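Local coordinates for protein possible prolidase (Bifidobacterium longum NCC2705, PDB 2P9B) that probably hydrolyses carbon-nitrogen bonds other than peptide bonds, as a member of the amidohydrolase family whose true substrate remains uncertain, at residues A[329-332]-A[333-337]; A[315-318]-A[319-323]; A[269-272]-A[273-276]; A[368-371]-A[372-375]; A[132-135]-A[136-139]. All coordinates share one frame; numbering follows the deposited sequence.

Contact 1 (A[329-332]-A[333-337]); sequences GARQ and AHEAG
Residues 329-332 and 333-337 form the last turns of helix 313-335 and the end that follows them, with Ala333 N bonded to Gly329 O at 2.9 Å and the same i to i+4 pattern repeated by His334 to Ala330, Glu335 to Arg331 and Ala336 to Gln332. On the outer side of these turns, Arg331 and Glu335 lie side by side and point the same way. Both send CG anti to the backbone N, and Arg331 then bends at its third torsion (chi3 68°), which sets its guanidinium alongside the carboxylate of Glu335. There Glu335 OE1 sits at the guanidinium edge, 3.3 Å from Arg331 NH1 and 3.4 Å from Arg331 NH2. The two planes stand 84° apart, and OE1 alone takes both weak N-H bonds, a loose salt bridge at an exposed surface. The helix closes in a Schellman motif: Gly337 takes a positive phi of 70°, and its N reaches back to His334 O at 3.0 Å. Ala333 is buried on the opposite flank, its CB 3.3 Å from Gly329 O. Gln332 carries its amide away from the turn, and its OE1 accepts from the backbone N of Leu270. The imidazole of His334 leaves the helix to stack on the ring of Phe369, while Ala336 O takes a bond from Arg279.

Contact 2 (A[315-318]-A[319-323]); sequences QLEN and SKNVV
Gln315 and Ser319 start a regular run of i to i+4 bonds through the early part of helix 313-335, carried on by Lys320 N to Leu316 O, Asn321 N to Glu317 O and Val322 N to Asn318 O. The carbonyl of Gln315 is gripped twice by the same residue. Ser319 N donates to Gln315 O at 2.8 Å, and the hydroxyl Ser319 OG donates to Gln315 O at 2.7 Å, the two coming from opposite faces of the carbonyl plane. A chi1 of -64° sets OG beside its own backbone N and swings the hydroxyl back along the helix to that oxygen. With an alanine at Ser319, Gln315 O would probably lose its second donor, and a small gap is likely on this buried side of the helix. On another flank, Lys320 folds over Leu316. Its chain stays extended as far as CE and bends only at the end (chi4 -60°), laying CE 3.7 Å from Leu316 CG, while NZ comes within 4.1 Å of Leu316 CD1. The two amides are held by partners outside these turns: Gln315 OE1 accepts from Thr312 N, and Asn318 ND2 donates to Thr211 O. Ser319 packs on Leu301 and Thr302 of helix 295-303 and on the loop residues Val210 and Thr211, with Val323 continuing along that same helix at Leu299.

Contact 3 (A[269-272]-A[273-276]); sequences VLDD and ELIG
Leu270 lays its CD2 branch against Leu274, reaching CD1 of that residue at 3.8 Å, with the two side chains crossing obliquely. Its CB also comes within 4.2 Å of Ile275 CG1, so one leucine ahead of the helix touches two successive residues of the first turn. The next residue, Asp271, caps the helix. Its carboxylate occupies the crowded position between backbone N and carbonyl carbon (chi1 54°), which carries OD1 forward to the N-H of Leu274. There Leu274 N donates to Asp271 OD1 at 2.9 Å in a nearly straight bond (168°), arriving close to the line of the C-O bond. The same oxygen lies 3.6 Å from Leu274 CG, so the carboxylate is also packed against the leucine. The backbone carbonyl of Asp271 is used as well, taking the N-H of Ile275, with Ile275 CG1 resting 3.3 Å from that Asp271 O. Glu273 OE1 comes to 4.5 Å from Asp271 OD1, a like-charge approach probably eased by the salt bridge that Glu273 makes to Arg254 of helix 250-259. The negative charge of Asp271 itself sits by the positive end of the helix dipole, which would be expected to stabilise it. Ile275 also packs on Ala336 and Leu338. The arrangement is an aspartate N-cap of helix 272-279 combined with a hydrophobic staple, in which Leu270, just before the cap, meets Ile275 in the first turn.

Contact 4 (A[368-371]-A[372-375]); sequences GFSP and AEAL
Ser370 and Glu373 each use a side chain to satisfy the other's backbone N. Glu373 N donates to Ser370 OG at 3.1 Å along a nearly straight path, and Ser370 N returns a bond to Glu373 OE1 at 3.0 Å, meeting that oxygen on its anti side and 27° out of the carboxylate plane. The serine hydroxyl stands between its backbone N and carbonyl carbon (chi1 69°), facing the opening turn, where it packs tightly against Glu373 CG at 3.0 Å. Glu373 sets CG beside its own N and runs on extended, which takes OE1 back to Ser370 N. This reciprocal pair is a capping box, and it starts helix 371-385 right after the loop in which Gly368 leaves helix 356-367 at positive phi. Pro371 follows the cap, a first-turn position where no N-H is needed, and its carbonyl accepts from Leu375 N. Shortening Glu373 to an alanine would probably leave Ser370 N without this acceptor and half of the box undone. Phe369 turns a ring edge to the backbone, with CD1 3.8 Å from Ala374 N near the ring plane; Phe369 CD1 also comes to 3.7 Å from Glu373 CB. Ring and carboxylate planes stand 73° apart. Phe369 packs on Leu363 and Ala374 on Leu360, both of helix 356-367, and Leu375 on Leu411.

Contact 5 (A[132-135]-A[136-139]); sequences IRTL and GDVG
The carboxylate of Asp137 takes the hydroxyl of Thr134 on the syn lone pair of OD1, with Thr134 OG1 donating to Asp137 OD1 at 2.9 Å. The other flat group is the guanidinium of Arg133, which carries Leu135 CD1 on one face, 3.4 Å above the plane and offset toward the rim. In the Thr134 pair the side chains cross at about a right angle. Thr134 places OG1 between its backbone N and carbonyl carbon (chi1 61°), and Asp137 turns back from beyond the bend, bringing OD1 to 3.1 Å from Thr134 CB as well, a tight fit in a buried place. Both groups have further partners: Asp137 OD2 accepts from Gly163 N, and Thr134 OG1 takes the N-H of Ser162, so the hydroxyl links this turn to the loop at Ser162 by one donated and one accepted bond. Arg133 is held by Glu265, Thr263 and the carbonyl of Ala76. Gly136 makes the bend at phi 132° and psi 88°, where a side-chain CB would collide with Leu135 O; its N-H reaches Ser162 OG and its carbonyl accepts from His79 ND1. Leu135 meanwhile lies on His77. His77 and His79, with Asp345, could form a metal site that is vacant here, which would fit the His-X-His pair at the end of the first barrel strand in amidohydrolases. The contact thus forms the turn leaving strand 129-134, and is consistent with a strand end lining the active-site mouth of a TIM barrel.

In the fold
Along the chain the order is contact 5, 3, 2, 1 and then 4. Contacts 1 and 2 share helix 313-335, contact 2 near its start and contact 1 at its end, with centres 21 Å apart. Contact 1 touches both contact 3, with centres 10 Å away, and contact 4, with centres 13 Å away, but not contact 2, whose nearest atoms are about 7 Å away; the end of that helix is thus wedged between the starts of helices 272-279 and 371-385. Contact 5 stands apart, about 27 Å from contacts 1 and 4 between centres, on a central strand beside the possible metal site. Four contacts therefore concern outer helices, and one the barrel core of the amidohydrolase fold.

Contact 1 (A[329-332]-A[333-337])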
loop_
_atom_site.group_PDB
_atom_site.type_symbol
_atom_site.label_atom_id
_atom_site.label_comp_id
_atom_site.label_asym_id
_atom_site.label_seq_id
_atom_site.Cartn_x
_atom_site.Cartn_y
_atom_site.Cartn_z
ATOM N N GLY A 329 4.056 4.611 17.765
ATOM C CA GLY A 329 3.548 5.696 16.945
ATOM C C GLY A 329 2.257 5.362 16.215
ATOM O O GLY A 329 1.395 6.218 16.053
ATOM N N ALA A 330 2.118 4.117 15.768
ATOM C CA ALA A 330 0.909 3.711 15.064
ATOM C C ALA A 330 -0.269 3.714 16.030
ATOM O O ALA A 330 -1.375 4.108 15.678
ATOM C CB ALA A 330 1.092 2.317 14.460
ATOM N N ARG A 331 -0.022 3.269 17.256
ATOM C CA ARG A 331 -1.073 3.230 18.264
ATOM C C ARG A 331 -1.499 4.652 18.597
ATOM O O ARG A 331 -2.690 4.946 18.710
ATOM C CB ARG A 331 -0.563 2.540 19.532
ATOM C CG ARG A 331 -1.640 2.284 20.570
ATOM C CD ARG A 331 -1.028 2.113 21.952
ATOM N NE ARG A 331 -0.459 3.366 22.445
ATOM C CZ ARG A 331 -1.178 4.446 22.737
ATOM N NH1 ARG A 331 -2.497 4.428 22.588
ATOM N NH2 ARG A 331 -0.581 5.546 23.171
ATOM N N GLN A 332 -0.520 5.534 18.753
ATOM C CA GLN A 332 -0.809 6.924 19.072
ATOM C C GLN A 332 -1.603 7.557 17.940
ATOM O O GLN A 332 -2.611 8.219 18.171
ATOM C CB GLN A 332 0.491 7.696 19.282
ATOM C CG GLN A 332 1.308 7.185 20.451
ATOM C CD GLN A 332 2.657 7.848 20.537
ATOM O OE1 GLN A 332 3.365 7.958 19.540
ATOM N NE2 GLN A 332 3.033 8.281 21.738
ATOM N N ALA A 333 -1.144 7.344 16.712
ATOM C CA ALA A 333 -1.819 7.895 15.545
ATOM C C ALA A 333 -3.269 7.407 15.489
ATOM O O ALA A 333 -4.184 8.179 15.197
ATOM C CB ALA A 333 -1.070 7.494 14.270
ATOM N N HIS A 334 -3.477 6.124 15.767
ATOM C CA HIS A 334 -4.821 5.553 15.752
ATOM C C HIS A 334 -5.660 6.228 16.834
ATOM O O HIS A 334 -6.811 6.597 16.606
ATOM C CB HIS A 334 -4.759 4.043 16.007
ATOM C CG HIS A 334 -6.094 3.364 15.950
ATOM N ND1 HIS A 334 -6.873 3.347 14.813
ATOM C CD2 HIS A 334 -6.785 2.673 16.888
ATOM C CE1 HIS A 334 -7.983 2.673 15.052
ATOM N NE2 HIS A 334 -7.956 2.254 16.304
ATOM N N GLU A 335 -5.063 6.389 18.009
ATOM C CA GLU A 335 -5.726 7.022 19.145
ATOM C C GLU A 335 -6.131 8.462 18.812
ATOM O O GLU A 335 -7.193 8.937 19.231
ATOM C CB GLU A 335 -4.782 6.997 20.349
ATOM C CG GLU A 335 -5.331 7.594 21.632
ATOM C CD GLU A 335 -4.418 7.329 22.820
ATOM O OE1 GLU A 335 -3.218 7.672 22.744
ATOM O OE2 GLU A 335 -4.901 6.771 23.828
ATOM N N ALA A 336 -5.291 9.144 18.041
ATOM C CA ALA A 336 -5.551 10.531 17.657
ATOM C C ALA A 336 -6.439 10.662 16.418
ATOM O O ALA A 336 -6.750 11.772 15.987
ATOM C CB ALA A 336 -4.231 11.260 17.434
ATOM N N GLY A 337 -6.831 9.529 15.841
ATOM C CA GLY A 337 -7.689 9.550 14.670
ATOM C C GLY A 337 -7.054 10.060 13.387
ATOM O O GLY A 337 -7.733 10.651 12.549
#

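Contact 2 (A[315-318]-A[319-323])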
loop_
_atom_site.group_PDB
_atom_site.type_symbol
_atom_site.label_atom_id
_atom_site.label_comp_id
_atom_site.label_asym_id
_atom_site.label_seq_id
_atom_site.Cartn_x
_atom_site.Cartn_y
_atom_site.Cartn_z
ATOM N N GLN A 315 22.619 -4.071 14.771
ATOM C CA GLN A 315 21.477 -3.914 13.879
ATOM C C GLN A 315 20.205 -4.394 14.566
ATOM O O GLN A 315 19.135 -3.825 14.361
ATOM C CB GLN A 315 21.683 -4.699 12.584
ATOM C CG GLN A 315 22.781 -4.154 11.694
ATOM C CD GLN A 315 22.860 -4.879 10.366
ATOM O OE1 GLN A 315 22.972 -6.104 10.321
ATOM N NE2 GLN A 315 22.799 -4.121 9.274
ATOM N N LEU A 316 20.324 -5.444 15.375
ATOM C CA LEU A 316 19.172 -5.980 16.093
ATOM C C LEU A 316 18.712 -4.960 17.125
ATOM O O LEU A 316 17.516 -4.703 17.268
ATOM C CB LEU A 316 19.525 -7.299 16.794
ATOM C CG LEU A 316 18.427 -7.897 17.683
ATOM C CD1 LEU A 316 17.186 -8.219 16.852
ATOM C CD2 LEU A 316 18.950 -9.151 18.365
ATOM N N GLU A 317 19.669 -4.382 17.845
ATOM C CA GLU A 317 19.357 -3.379 18.855
ATOM C C GLU A 317 18.705 -2.177 18.179
ATOM O O GLU A 317 17.709 -1.644 18.668
ATOM C CB GLU A 317 20.630 -2.950 19.587
ATOM C CG GLU A 317 20.428 -1.880 20.655
ATOM C CD GLU A 317 19.385 -2.265 21.685
ATOM O OE1 GLU A 317 19.292 -3.466 22.017
ATOM O OE2 GLU A 317 18.665 -1.366 22.176
ATOM N N ASN A 318 19.268 -1.754 17.050
ATOM C CA ASN A 318 18.710 -0.622 16.317
ATOM C C ASN A 318 17.276 -0.946 15.903
ATOM O O ASN A 318 16.368 -0.135 16.080
ATOM C CB ASN A 318 19.546 -0.312 15.068
ATOM C CG ASN A 318 20.869 0.365 15.395
ATOM O OD1 ASN A 318 21.000 1.037 16.420
ATOM N ND2 ASN A 318 21.849 0.210 14.509
ATOM N N SER A 319 17.087 -2.145 15.359
ATOM C CA SER A 319 15.780 -2.603 14.916
ATOM C C SER A 319 14.751 -2.595 16.041
ATOM O O SER A 319 13.619 -2.149 15.851
ATOM C CB SER A 319 15.898 -4.011 14.324
ATOM O OG SER A 319 16.710 -4.000 13.164
ATOM N N LYS A 320 15.139 -3.085 17.217
ATOM C CA LYS A 320 14.225 -3.105 18.352
ATOM C C LYS A 320 13.790 -1.686 18.711
ATOM O O LYS A 320 12.617 -1.446 18.986
ATOM C CB LYS A 320 14.880 -3.774 19.574
ATOM C CG LYS A 320 15.205 -5.254 19.392
ATOM C CD LYS A 320 15.846 -5.840 20.650
ATOM C CE LYS A 320 16.136 -7.327 20.491
ATOM N NZ LYS A 320 14.896 -8.107 20.217
ATOM N N ASN A 321 14.725 -0.739 18.696
ATOM C CA ASN A 321 14.370 0.636 19.039
ATOM C C ASN A 321 13.458 1.261 17.985
ATOM O O ASN A 321 12.488 1.933 18.319
ATOM C CB ASN A 321 15.624 1.492 19.233
ATOM C CG ASN A 321 16.508 0.973 20.356
ATOM O OD1 ASN A 321 16.044 0.257 21.244
ATOM N ND2 ASN A 321 17.777 1.343 20.327
ATOM N N VAL A 322 13.765 1.033 16.716
ATOM C CA VAL A 322 12.944 1.575 15.637
ATOM C C VAL A 322 11.552 0.944 15.595
ATOM O O VAL A 322 10.552 1.648 15.447
ATOM C CB VAL A 322 13.613 1.365 14.264
ATOM C CG1 VAL A 322 12.585 1.557 13.137
ATOM C CG2 VAL A 322 14.764 2.340 14.098
ATOM N N VAL A 323 11.490 -0.382 15.704
ATOM C CA VAL A 323 10.209 -1.081 15.659
ATOM C C VAL A 323 9.320 -0.690 16.833
ATOM O O VAL A 323 8.100 -0.618 16.696
ATOM C CB VAL A 323 10.404 -2.616 15.645
ATOM C CG1 VAL A 323 9.053 -3.319 15.742
ATOM C CG2 VAL A 323 11.098 -3.029 14.355
#

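Contact 3 (A[269-272]-A[273-276])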
loop_
_atom_site.group_PDB
_atom_site.type_symbol
_atom_site.label_atom_id
_atom_site.label_comp_id
_atom_site.label_asym_id
_atom_site.label_seq_id
_atom_site.Cartn_x
_atom_site.Cartn_y
_atom_site.Cartn_z
ATOM N N VAL A 269 7.796 7.228 17.372
ATOM C CA VAL A 269 6.912 7.603 18.461
ATOM C C VAL A 269 6.546 9.067 18.203
ATOM O O VAL A 269 7.357 9.834 17.674
ATOM C CB VAL A 269 7.616 7.442 19.828
ATOM C CG1 VAL A 269 8.866 8.300 19.876
ATOM C CG2 VAL A 269 6.653 7.812 20.951
ATOM N N LEU A 270 5.324 9.449 18.560
ATOM C CA LEU A 270 4.859 10.805 18.319
ATOM C C LEU A 270 4.602 11.610 19.587
ATOM O O LEU A 270 4.625 11.078 20.695
ATOM C CB LEU A 270 3.566 10.764 17.504
ATOM C CG LEU A 270 3.603 9.985 16.187
ATOM C CD1 LEU A 270 2.190 9.826 15.644
ATOM C CD2 LEU A 270 4.498 10.708 15.196
ATOM N N ASP A 271 4.381 12.906 19.391
ATOM C CA ASP A 271 4.051 13.832 20.467
ATOM C C ASP A 271 2.953 14.713 19.875
ATOM O O ASP A 271 2.618 14.571 18.700
ATOM C CB ASP A 271 5.267 14.673 20.895
ATOM C CG ASP A 271 5.927 15.397 19.739
ATOM O OD1 ASP A 271 5.219 16.021 18.929
ATOM O OD2 ASP A 271 7.171 15.350 19.652
ATOM N N ASP A 272 2.390 15.613 20.671
ATOM C CA ASP A 272 1.308 16.472 20.197
ATOM C C ASP A 272 1.664 17.380 19.021
ATOM O O ASP A 272 0.813 17.680 18.182
ATOM C CB ASP A 272 0.768 17.303 21.363
ATOM C CG ASP A 272 0.112 16.441 22.427
ATOM O OD1 ASP A 272 0.031 15.211 22.220
ATOM O OD2 ASP A 272 -0.327 16.988 23.460
ATOM N N GLU A 273 2.915 17.817 18.957
ATOM C CA GLU A 273 3.337 18.683 17.867
ATOM C C GLU A 273 3.253 17.928 16.547
ATOM O O GLU A 273 2.695 18.426 15.573
ATOM C CB GLU A 273 4.772 19.167 18.085
ATOM C CG GLU A 273 5.293 20.063 16.966
ATOM C CD GLU A 273 6.770 20.393 17.111
ATOM O OE1 GLU A 273 7.594 19.453 17.163
ATOM O OE2 GLU A 273 7.107 21.596 17.164
ATOM N N LEU A 274 3.805 16.720 16.522
ATOM C CA LEU A 274 3.796 15.910 15.308
ATOM C C LEU A 274 2.390 15.498 14.900
ATOM O O LEU A 274 2.055 15.501 13.719
ATOM C CB LEU A 274 4.667 14.669 15.490
ATOM C CG LEU A 274 6.168 14.909 15.668
ATOM C CD1 LEU A 274 6.863 13.562 15.775
ATOM C CD2 LEU A 274 6.730 15.701 14.491
ATOM N N ILE A 275 1.563 15.135 15.874
ATOM C CA ILE A 275 0.197 14.740 15.569
ATOM C C ILE A 275 -0.511 15.897 14.866
ATOM O O ILE A 275 -1.228 15.701 13.886
ATOM C CB ILE A 275 -0.560 14.356 16.854
ATOM C CG1 ILE A 275 0.023 13.054 17.414
ATOM C CG2 ILE A 275 -2.047 14.209 16.567
ATOM C CD1 ILE A 275 -0.587 12.610 18.727
ATOM N N GLY A 276 -0.286 17.109 15.362
ATOM C CA GLY A 276 -0.907 18.270 14.759
ATOM C C GLY A 276 -0.428 18.488 13.333
ATOM O O GLY A 276 -1.204 18.930 12.483
#

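Contact 4 (A[368-371]-A[372-375])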
loop_
_atom_site.group_PDB
_atom_site.type_symbol
_atom_site.label_atom_id
_atom_site.label_comp_id
_atom_site.label_asym_id
_atom_site.label_seq_id
_atom_site.Cartn_x
_atom_site.Cartn_y
_atom_site.Cartn_z
ATOM N N GLY A 368 -3.930 -1.283 18.055
ATOM C CA GLY A 368 -5.261 -1.082 18.600
ATOM C C GLY A 368 -6.396 -1.001 17.595
ATOM O O GLY A 368 -7.466 -0.495 17.923
ATOM N N PHE A 369 -6.172 -1.486 16.374
ATOM C CA PHE A 369 -7.215 -1.471 15.356
ATOM C C PHE A 369 -8.164 -2.629 15.557
ATOM O O PHE A 369 -7.782 -3.676 16.072
ATOM C CB PHE A 369 -6.642 -1.657 13.947
ATOM C CG PHE A 369 -6.131 -0.410 13.311
ATOM C CD1 PHE A 369 -6.680 0.037 12.110
ATOM C CD2 PHE A 369 -5.058 0.275 13.857
ATOM C CE1 PHE A 369 -6.162 1.153 11.464
ATOM C CE2 PHE A 369 -4.529 1.393 13.219
ATOM C CZ PHE A 369 -5.081 1.831 12.021
ATOM N N SER A 370 -9.402 -2.437 15.126
ATOM C CA SER A 370 -10.387 -3.497 15.173
ATOM C C SER A 370 -10.292 -4.058 13.753
ATOM O O SER A 370 -9.780 -3.385 12.856
ATOM C CB SER A 370 -11.783 -2.921 15.405
ATOM O OG SER A 370 -12.228 -2.204 14.263
ATOM N N PRO A 371 -10.755 -5.295 13.530
ATOM C CA PRO A 371 -10.682 -5.848 12.171
ATOM C C PRO A 371 -11.355 -4.925 11.158
ATOM O O PRO A 371 -10.843 -4.710 10.057
ATOM C CB PRO A 371 -11.411 -7.182 12.310
ATOM C CG PRO A 371 -11.013 -7.610 13.686
ATOM C CD PRO A 371 -11.176 -6.331 14.492
ATOM N N ALA A 372 -12.510 -4.387 11.535
ATOM C CA ALA A 372 -13.261 -3.488 10.664
ATOM C C ALA A 372 -12.415 -2.277 10.273
ATOM O O ALA A 372 -12.366 -1.890 9.104
ATOM C CB ALA A 372 -14.537 -3.031 11.367
ATOM N N GLU A 373 -11.752 -1.680 11.256
ATOM C CA GLU A 373 -10.915 -0.518 10.997
ATOM C C GLU A 373 -9.726 -0.873 10.113
ATOM O O GLU A 373 -9.287 -0.059 9.303
ATOM C CB GLU A 373 -10.420 0.082 12.311
ATOM C CG GLU A 373 -11.546 0.567 13.206
ATOM C CD GLU A 373 -11.050 1.070 14.541
ATOM O OE1 GLU A 373 -10.100 0.466 15.084
ATOM O OE2 GLU A 373 -11.619 2.059 15.054
ATOM N N ALA A 374 -9.199 -2.082 10.278
ATOM C CA ALA A 374 -8.068 -2.522 9.468
ATOM C C ALA A 374 -8.510 -2.708 8.018
ATOM O O ALA A 374 -7.792 -2.339 7.088
ATOM C CB ALA A 374 -7.497 -3.822 10.018
ATOM N N LEU A 375 -9.689 -3.293 7.824
ATOM C CA LEU A 375 -10.212 -3.496 6.475
ATOM C C LEU A 375 -10.496 -2.140 5.824
ATOM O O LEU A 375 -10.320 -1.957 4.616
ATOM C CB LEU A 375 -11.488 -4.341 6.528
ATOM C CG LEU A 375 -11.249 -5.813 6.857
ATOM C CD1 LEU A 375 -12.553 -6.476 7.258
ATOM C CD2 LEU A 375 -10.627 -6.509 5.638
#

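Contact 5 (A[132-135]-A[136-139])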
loop_
_atom_site.group_PDB
_atom_site.type_symbol
_atom_site.label_atom_id
_atom_site.label_comp_id
_atom_site.label_asym_id
_atom_site.label_seq_id
_atom_site.Cartn_x
_atom_site.Cartn_y
_atom_site.Cartn_z
ATOM N N ILE A 132 -1.600 -0.538 -6.068
ATOM C CA ILE A 132 -0.353 -0.528 -5.325
ATOM C C ILE A 132 0.407 0.745 -5.629
ATOM O O ILE A 132 0.171 1.392 -6.652
ATOM C CB ILE A 132 0.591 -1.723 -5.704
ATOM C CG1 ILE A 132 1.030 -1.621 -7.172
ATOM C CG2 ILE A 132 -0.103 -3.040 -5.437
ATOM C CD1 ILE A 132 2.058 -2.681 -7.578
ATOM N N ARG A 133 1.295 1.118 -4.715
ATOM C CA ARG A 133 2.167 2.261 -4.926
ATOM C C ARG A 133 3.558 1.710 -4.695
ATOM O O ARG A 133 3.807 1.087 -3.668
ATOM C CB ARG A 133 1.932 3.392 -3.923
ATOM C CG ARG A 133 3.027 4.470 -4.029
ATOM C CD ARG A 133 2.807 5.647 -3.094
ATOM N NE ARG A 133 2.765 5.230 -1.694
ATOM C CZ ARG A 133 2.862 6.062 -0.663
ATOM N NH1 ARG A 133 3.018 7.363 -0.869
ATOM N NH2 ARG A 133 2.786 5.595 0.579
ATOM N N THR A 134 4.457 1.893 -5.656
ATOM C CA THR A 134 5.823 1.439 -5.435
ATOM C C THR A 134 6.544 2.633 -4.817
ATOM O O THR A 134 6.195 3.785 -5.088
ATOM C CB THR A 134 6.536 1.026 -6.752
ATOM O OG1 THR A 134 6.614 2.144 -7.649
ATOM C CG2 THR A 134 5.796 -0.123 -7.411
ATOM N N LEU A 135 7.521 2.363 -3.959
ATOM C CA LEU A 135 8.284 3.427 -3.331
ATOM C C LEU A 135 9.770 3.127 -3.437
ATOM O O LEU A 135 10.454 2.940 -2.433
ATOM C CB LEU A 135 7.882 3.588 -1.860
ATOM C CG LEU A 135 6.468 4.152 -1.673
ATOM C CD1 LEU A 135 6.093 4.167 -0.192
ATOM C CD2 LEU A 135 6.419 5.554 -2.278
ATOM N N GLY A 136 10.255 3.081 -4.669
ATOM C CA GLY A 136 11.659 2.811 -4.903
ATOM C C GLY A 136 11.833 1.754 -5.967
ATOM O O GLY A 136 11.903 0.562 -5.663
ATOM N N ASP A 137 11.876 2.191 -7.222
ATOM C CA ASP A 137 12.058 1.285 -8.353
ATOM C C ASP A 137 13.535 1.340 -8.736
ATOM O O ASP A 137 14.282 2.157 -8.206
ATOM C CB ASP A 137 11.224 1.739 -9.561
ATOM C CG ASP A 137 9.746 1.921 -9.231
ATOM O OD1 ASP A 137 9.255 1.235 -8.321
ATOM O OD2 ASP A 137 9.072 2.739 -9.893
ATOM N N VAL A 138 13.956 0.476 -9.652
ATOM C CA VAL A 138 15.351 0.495 -10.082
ATOM C C VAL A 138 15.528 1.643 -11.071
ATOM O O VAL A 138 16.421 2.480 -10.925
ATOM C CB VAL A 138 15.752 -0.834 -10.757
ATOM C CG1 VAL A 138 17.161 -0.726 -11.323
ATOM C CG2 VAL A 138 15.676 -1.967 -9.749
ATOM N N GLY A 139 14.660 1.672 -12.075
ATOM C CA GLY A 139 14.700 2.718 -13.079
ATOM C C GLY A 139 13.274 3.128 -13.382
ATOM O O GLY A 139 12.510 3.431 -12.468
#